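Local atomic coordinates of PG_0823 protein (Porphyromonas gingivalis, PDB entry 2FSW), a protein that probably binds DNA and regulates transcription, as a dimeric winged helix-turn-helix protein of the HxlR family. Residues 62-66 with 67-71; 24-27 with 28-31. All blocks are in the same frame, centred on the assembly; numbering follows the deposited sequence. Where two conformers were deposited one is given.

Contact 1: residues 62-66 with 67-71; sequences FLCGK and GLIKK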
ATOM      1  N   PHE B  62     -10.970   3.607 -11.527  1.00 62.40           N
ATOM      2  CA  PHE B  62      -9.953   4.414 -10.848  1.00 62.23           C
ATOM      3  C   PHE B  62      -8.586   4.285 -11.538  1.00 61.95           C
ATOM      4  O   PHE B  62      -7.993   5.286 -11.936  1.00 61.83           O
ATOM      5  CB  PHE B  62      -9.903   4.017  -9.367  1.00 62.07           C
ATOM      6  CG  PHE B  62      -8.856   4.733  -8.565  1.00 62.38           C
ATOM      7  CD1 PHE B  62      -9.062   6.046  -8.136  1.00 62.07           C
ATOM      8  CD2 PHE B  62      -7.676   4.078  -8.198  1.00 61.94           C
ATOM      9  CE1 PHE B  62      -8.093   6.706  -7.370  1.00 61.22           C
ATOM     10  CE2 PHE B  62      -6.704   4.728  -7.440  1.00 60.55           C
ATOM     11  CZ  PHE B  62      -6.915   6.044  -7.024  1.00 61.05           C
ATOM     12  N   LEU B  63      -8.122   3.048 -11.713  1.00 62.19           N
ATOM     13  CA  LEU B  63      -6.812   2.772 -12.320  1.00 62.49           C
ATOM     14  C   LEU B  63      -6.679   3.217 -13.780  1.00 62.75           C
ATOM     15  O   LEU B  63      -5.597   3.634 -14.208  1.00 62.20           O
ATOM     16  CB  LEU B  63      -6.464   1.289 -12.195  1.00 62.41           C
ATOM     17  CG  LEU B  63      -6.236   0.694 -10.800  1.00 62.64           C
ATOM     18  CD1 LEU B  63      -6.220  -0.814 -10.907  1.00 61.74           C
ATOM     19  CD2 LEU B  63      -4.939   1.226 -10.171  1.00 62.33           C
ATOM     20  N   CYS B  64      -7.766   3.103 -14.550  1.00 63.54           N
ATOM     21  CA  CYS B  64      -7.808   3.657 -15.914  1.00 63.96           C
ATOM     22  C   CYS B  64      -7.667   5.181 -15.873  1.00 63.90           C
ATOM     23  O   CYS B  64      -6.911   5.762 -16.654  1.00 63.87           O
ATOM     24  CB  CYS B  64      -9.107   3.273 -16.627  1.00 64.34           C
ATOM     25  SG  CYS B  64      -9.129   1.605 -17.316  1.00 66.66           S
ATOM     26  N   GLY B  65      -8.392   5.810 -14.945  1.00 63.94           N
ATOM     27  CA  GLY B  65      -8.365   7.261 -14.756  1.00 64.01           C
ATOM     28  C   GLY B  65      -7.008   7.799 -14.338  1.00 64.29           C
ATOM     29  O   GLY B  65      -6.669   8.938 -14.657  1.00 64.41           O
ATOM     30  N   LYS B  66      -6.235   6.975 -13.627  1.00 64.17           N
ATOM     31  CA  LYS B  66      -4.871   7.328 -13.214  1.00 64.37           C
ATOM     32  C   LYS B  66      -3.817   6.975 -14.274  1.00 64.52           C
ATOM     33  O   LYS B  66      -2.631   7.286 -14.117  1.00 64.77           O
ATOM     34  CB  LYS B  66      -4.519   6.658 -11.872  1.00 64.30           C
ATOM     35  CG  LYS B  66      -5.398   7.084 -10.694  1.00 63.73           C
ATOM     36  CD  LYS B  66      -5.112   8.509 -10.282  1.00 63.65           C
ATOM     37  CE  LYS B  66      -6.068   8.957  -9.211  1.00 65.26           C
ATOM     38  NZ  LYS B  66      -5.482  10.060  -8.398  1.00 66.87           N
ATOM     39  N   GLY B  67      -4.255   6.331 -15.351  1.00 64.53           N
ATOM     40  CA  GLY B  67      -3.379   6.009 -16.473  1.00 64.51           C
ATOM     41  C   GLY B  67      -2.434   4.870 -16.153  1.00 64.28           C
ATOM     42  O   GLY B  67      -1.342   4.774 -16.725  1.00 63.95           O
ATOM     43  N   LEU B  68      -2.870   3.996 -15.250  1.00 64.28           N
ATOM     44  CA  LEU B  68      -2.041   2.887 -14.777  1.00 64.29           C
ATOM     45  C   LEU B  68      -2.329   1.590 -15.534  1.00 64.83           C
ATOM     46  O   LEU B  68      -1.446   0.749 -15.701  1.00 64.84           O
ATOM     47  CB  LEU B  68      -2.236   2.689 -13.269  1.00 64.08           C
ATOM     48  CG  LEU B  68      -1.613   3.753 -12.350  1.00 63.14           C
ATOM     49  CD1 LEU B  68      -1.816   3.383 -10.884  1.00 63.18           C
ATOM     50  CD2 LEU B  68      -0.149   3.931 -12.649  1.00 59.90           C
ATOM     51  N   ILE B  69      -3.569   1.439 -15.981  1.00 64.88           N
ATOM     52  CA  ILE B  69      -3.975   0.291 -16.779  1.00 65.72           C
ATOM     53  C   ILE B  69      -4.675   0.804 -18.053  1.00 66.65           C
ATOM     54  O   ILE B  69      -5.204   1.921 -18.065  1.00 66.15           O
ATOM     55  CB  ILE B  69      -4.899  -0.694 -15.981  1.00 65.61           C
ATOM     56  CG1 ILE B  69      -6.340  -0.172 -15.900  1.00 64.84           C
ATOM     57  CG2 ILE B  69      -4.331  -0.980 -14.568  1.00 64.87           C
ATOM     58  CD1 ILE B  69      -7.276  -1.024 -15.086  1.00 65.14           C
ATOM     59  N   LYS B  70      -4.650   0.010 -19.121  1.00 68.16           N
ATOM     60  CA  LYS B  70      -5.438   0.339 -20.323  1.00 70.05           C
ATOM     61  C   LYS B  70      -6.529  -0.692 -20.627  1.00 70.41           C
ATOM     62  O   LYS B  70      -6.377  -1.877 -20.330  1.00 70.98           O
ATOM     63  CB  LYS B  70      -4.553   0.640 -21.548  1.00 70.09           C
ATOM     64  CG  LYS B  70      -3.475  -0.397 -21.878  1.00 71.20           C
ATOM     65  CD  LYS B  70      -2.703  -0.011 -23.153  1.00 71.39           C
ATOM     66  CE  LYS B  70      -1.304   0.532 -22.858  1.00 74.29           C
ATOM     67  NZ  LYS B  70      -0.336  -0.586 -22.676  1.00 75.64           N
ATOM     68  N   LYS B  71      -7.627  -0.221 -21.209  1.00 70.99           N
ATOM     69  CA  LYS B  71      -8.820  -1.037 -21.463  1.00 71.59           C
ATOM     70  C   LYS B  71      -9.059  -1.241 -22.961  1.00 71.77           C
ATOM     71  O   LYS B  71      -9.181  -0.266 -23.701  1.00 71.68           O
ATOM     72  CB  LYS B  71     -10.037  -0.359 -20.823  1.00 71.47           C
ATOM     73  CG  LYS B  71     -11.372  -1.044 -21.037  1.00 71.52           C
ATOM     74  CD  LYS B  71     -12.495  -0.279 -20.343  1.00 71.64           C
ATOM     75  CE  LYS B  71     -12.770   1.063 -21.013  1.00 72.47           C
ATOM     76  NZ  LYS B  71     -13.988   1.738 -20.477  1.00 72.74           N
TER
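Leu63, in the last turn of helix 53-65, meets Leu68, just before strand 69-74, and Ile69, its first residue, round a Schellman motif that ends the helix, after which the chain runs straight into the first strand of the wing in this winged helix-turn-helix fold. Helix 53-65 holds the position of the recognition helix, which in relatives probably lies in the DNA groove. The backbone bonds come first. Leu68 N gives a hydrogen bond to Leu63 O (2.9 Å), the donor lying almost on the extension of the C=O bond, while Gly67 N bonds to Cys64 O at 3.0 Å from well above that carbonyl's plane. A weak third bond, from Ile69 N to Leu63 O, is longer. Gly67 turns the chain with a positive phi of 74°, a conformation that by itself favours glycine.

Apolar contacts fill the inside of the turn. Leu63 CD2 lies 3.9 Å from Leu68 CD1, the two leucines crossing at a slant, and Leu63 CB meets the CD1 end of Ile69. These branched chains suit a buried corner: Leu63 also packs on helix 27-34, Ile69 on Tyr83 and Leu85 of the neighbouring strand, and Leu68 on Phe102 of the second subunit. On the exposed side, Lys66 bends at its second torsion (chi2 -71°) and rests CG over one face of the Phe62 ring, 4.1 Å above the plane and offset toward the ring's rim.

Cys64 serves as a small apolar group between helix and strand, its SG 4.1 Å from Lys71 CB. Ile69 holds CG1 between its backbone N and carbonyl carbon (chi1 78°), a rotation that brings this methylene to 3.6 Å from Cys64 SG.

Contact 2: residues 24-27 with 28-31; sequences GKWT and LLII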
ATOM      1  N   GLY B  24      -5.864   1.675  -1.690  1.00 62.72           N
ATOM      2  CA  GLY B  24      -6.955   0.707  -1.722  1.00 63.12           C
ATOM      3  C   GLY B  24      -6.587  -0.662  -1.183  1.00 63.09           C
ATOM      4  O   GLY B  24      -5.401  -1.021  -1.146  1.00 63.82           O
ATOM      5  N   LYS B  25      -7.570  -1.443  -0.741  0.50 62.61           N
ATOM      6  CA  LYS B  25      -7.274  -2.840  -0.398  0.50 61.90           C
ATOM      7  C   LYS B  25      -7.119  -3.714  -1.656  0.50 61.38           C
ATOM      8  O   LYS B  25      -6.615  -4.839  -1.584  0.50 61.26           O
ATOM      9  CB  LYS B  25      -8.291  -3.430   0.585  0.50 62.03           C
ATOM     10  CG  LYS B  25      -9.675  -3.724   0.024  0.50 62.10           C
ATOM     11  CD  LYS B  25     -10.632  -4.236   1.106  0.50 61.82           C
ATOM     12  CE  LYS B  25     -10.257  -5.633   1.609  0.50 61.34           C
ATOM     13  NZ  LYS B  25     -10.999  -5.981   2.865  0.50 60.68           N
ATOM     14  N   TRP B  26      -7.529  -3.182  -2.806  1.00 60.68           N
ATOM     15  CA  TRP B  26      -7.481  -3.953  -4.051  1.00 59.50           C
ATOM     16  C   TRP B  26      -6.551  -3.414  -5.125  1.00 58.38           C
ATOM     17  O   TRP B  26      -6.158  -4.159  -6.022  1.00 58.47           O
ATOM     18  CB  TRP B  26      -8.894  -4.097  -4.639  1.00 59.74           C
ATOM     19  CG  TRP B  26      -9.916  -4.620  -3.678  1.00 59.62           C
ATOM     20  CD1 TRP B  26     -10.992  -3.936  -3.184  1.00 60.13           C
ATOM     21  CD2 TRP B  26      -9.978  -5.938  -3.102  1.00 59.71           C
ATOM     22  NE1 TRP B  26     -11.726  -4.748  -2.345  1.00 60.17           N
ATOM     23  CE2 TRP B  26     -11.130  -5.980  -2.279  1.00 60.07           C
ATOM     24  CE3 TRP B  26      -9.189  -7.090  -3.220  1.00 59.73           C
ATOM     25  CZ2 TRP B  26     -11.502  -7.124  -1.565  1.00 59.64           C
ATOM     26  CZ3 TRP B  26      -9.554  -8.221  -2.512  1.00 59.74           C
ATOM     27  CH2 TRP B  26     -10.702  -8.231  -1.692  1.00 60.12           C
ATOM     28  N   THR B  27      -6.213  -2.130  -5.045  1.00 57.28           N
ATOM     29  CA  THR B  27      -5.411  -1.458  -6.084  1.00 56.64           C
ATOM     30  C   THR B  27      -4.147  -2.219  -6.520  1.00 56.05           C
ATOM     31  O   THR B  27      -4.000  -2.547  -7.689  1.00 55.44           O
ATOM     32  CB  THR B  27      -5.027  -0.015  -5.669  1.00 56.57           C
ATOM     33  OG1 THR B  27      -6.208   0.699  -5.279  1.00 56.83           O
ATOM     34  CG2 THR B  27      -4.380   0.718  -6.824  1.00 55.28           C
ATOM     35  N   LEU B  28      -3.247  -2.475  -5.570  1.00 55.29           N
ATOM     36  CA  LEU B  28      -1.968  -3.107  -5.869  1.00 55.08           C
ATOM     37  C   LEU B  28      -2.104  -4.567  -6.269  1.00 55.19           C
ATOM     38  O   LEU B  28      -1.307  -5.065  -7.070  1.00 54.39           O
ATOM     39  CB  LEU B  28      -0.999  -2.958  -4.686  1.00 54.56           C
ATOM     40  CG  LEU B  28      -0.508  -1.525  -4.496  1.00 52.70           C
ATOM     41  CD1 LEU B  28       0.210  -1.353  -3.156  1.00 51.43           C
ATOM     42  CD2 LEU B  28       0.388  -1.130  -5.687  1.00 50.68           C
ATOM     43  N   LEU B  29      -3.105  -5.245  -5.700  1.00 55.10           N
ATOM     44  CA  LEU B  29      -3.389  -6.646  -6.041  1.00 55.53           C
ATOM     45  C   LEU B  29      -3.873  -6.807  -7.481  1.00 55.30           C
ATOM     46  O   LEU B  29      -3.507  -7.757  -8.171  1.00 55.48           O
ATOM     47  CB  LEU B  29      -4.451  -7.235  -5.094  1.00 56.38           C
ATOM     48  CG  LEU B  29      -3.955  -7.948  -3.824  1.00 57.83           C
ATOM     49  CD1 LEU B  29      -5.135  -8.260  -2.921  1.00 57.63           C
ATOM     50  CD2 LEU B  29      -3.166  -9.238  -4.159  1.00 57.62           C
ATOM     51  N   ILE B  30      -4.719  -5.888  -7.921  1.00 54.98           N
ATOM     52  CA  ILE B  30      -5.154  -5.850  -9.310  1.00 55.32           C
ATOM     53  C   ILE B  30      -3.951  -5.693 -10.250  1.00 55.28           C
ATOM     54  O   ILE B  30      -3.811  -6.456 -11.216  1.00 55.28           O
ATOM     55  CB  ILE B  30      -6.247  -4.759  -9.530  1.00 55.25           C
ATOM     56  CG1 ILE B  30      -7.562  -5.242  -8.900  1.00 55.81           C
ATOM     57  CG2 ILE B  30      -6.423  -4.478 -11.011  1.00 55.52           C
ATOM     58  CD1 ILE B  30      -8.575  -4.160  -8.543  1.00 56.39           C
ATOM     59  N   ILE B  31      -3.077  -4.732  -9.935  1.00 55.00           N
ATOM     60  CA  ILE B  31      -1.887  -4.469 -10.732  1.00 54.31           C
ATOM     61  C   ILE B  31      -0.990  -5.712 -10.718  1.00 54.55           C
ATOM     62  O   ILE B  31      -0.507  -6.129 -11.770  1.00 53.91           O
ATOM     63  CB  ILE B  31      -1.136  -3.164 -10.271  1.00 54.39           C
ATOM     64  CG1 ILE B  31      -2.029  -1.933 -10.516  1.00 54.28           C
ATOM     65  CG2 ILE B  31       0.187  -2.997 -11.011  1.00 52.37           C
ATOM     66  CD1 ILE B  31      -1.506  -0.623  -9.934  1.00 53.90           C
TER
HETATM   67  O   HOH W   1      -4.104  -4.237  -2.911  1.00 50.04           O
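The first turn of helix 27-34, with the short loop that joins it to helix 14-22, brings Trp26 and Thr27 against Leu29, Ile30 and Ile31. Ile30 N bonds to Trp26 O at 2.9 Å (N-H...O angle 165°), and Ile31 N to Thr27 O at 3.3 Å, the i to i+4 pattern of an alpha helix. One residue earlier a water takes over: it accepts from Leu29 N and gives a weak bond to Lys25 O, bridging the loop to the turn.

Ile30 carries CG1 anti to its carbonyl carbon (chi1 -73°), which lays CD1 3.9 Å from Trp26 CB, alongside the methylene that carries the indole. Leu29 CD1 approaches Trp26 CE3 obliquely at 4.2 Å. The broad ring also packs on Met55 and on Arg16 of the second subunit.

Thr27 OG1 is hydrogen-bonded to Glu59 OE2 of helix 53-65, giving this buried hydroxyl a partner. A largely apolar helix, with a buried threonine tied to the neighbouring helix, fits the helical core of a winged helix-turn-helix domain.

How the contacts relate
Contact 2 begins a core helix, whereas contact 1 ends another and passes into the wing; their centres are about 12 Å apart, and they meet directly through side chains. Leu63 is the main link: its CD2 lies 3.4 Å from Thr27 CG2, and its CD1 lies 3.7 Å from Ile30 CG2. Leu68 joins from the strand side, with its CD1 4.1 Å from Ile31 CD1. Thus residues 24-31 and 62-71 share one apolar core, and this packing joins helices 27-34 and 53-65. Both contacts also touch the second subunit, contact 1 through Leu68 and contact 2 through several residues, which places the domain core next to the dimer interface.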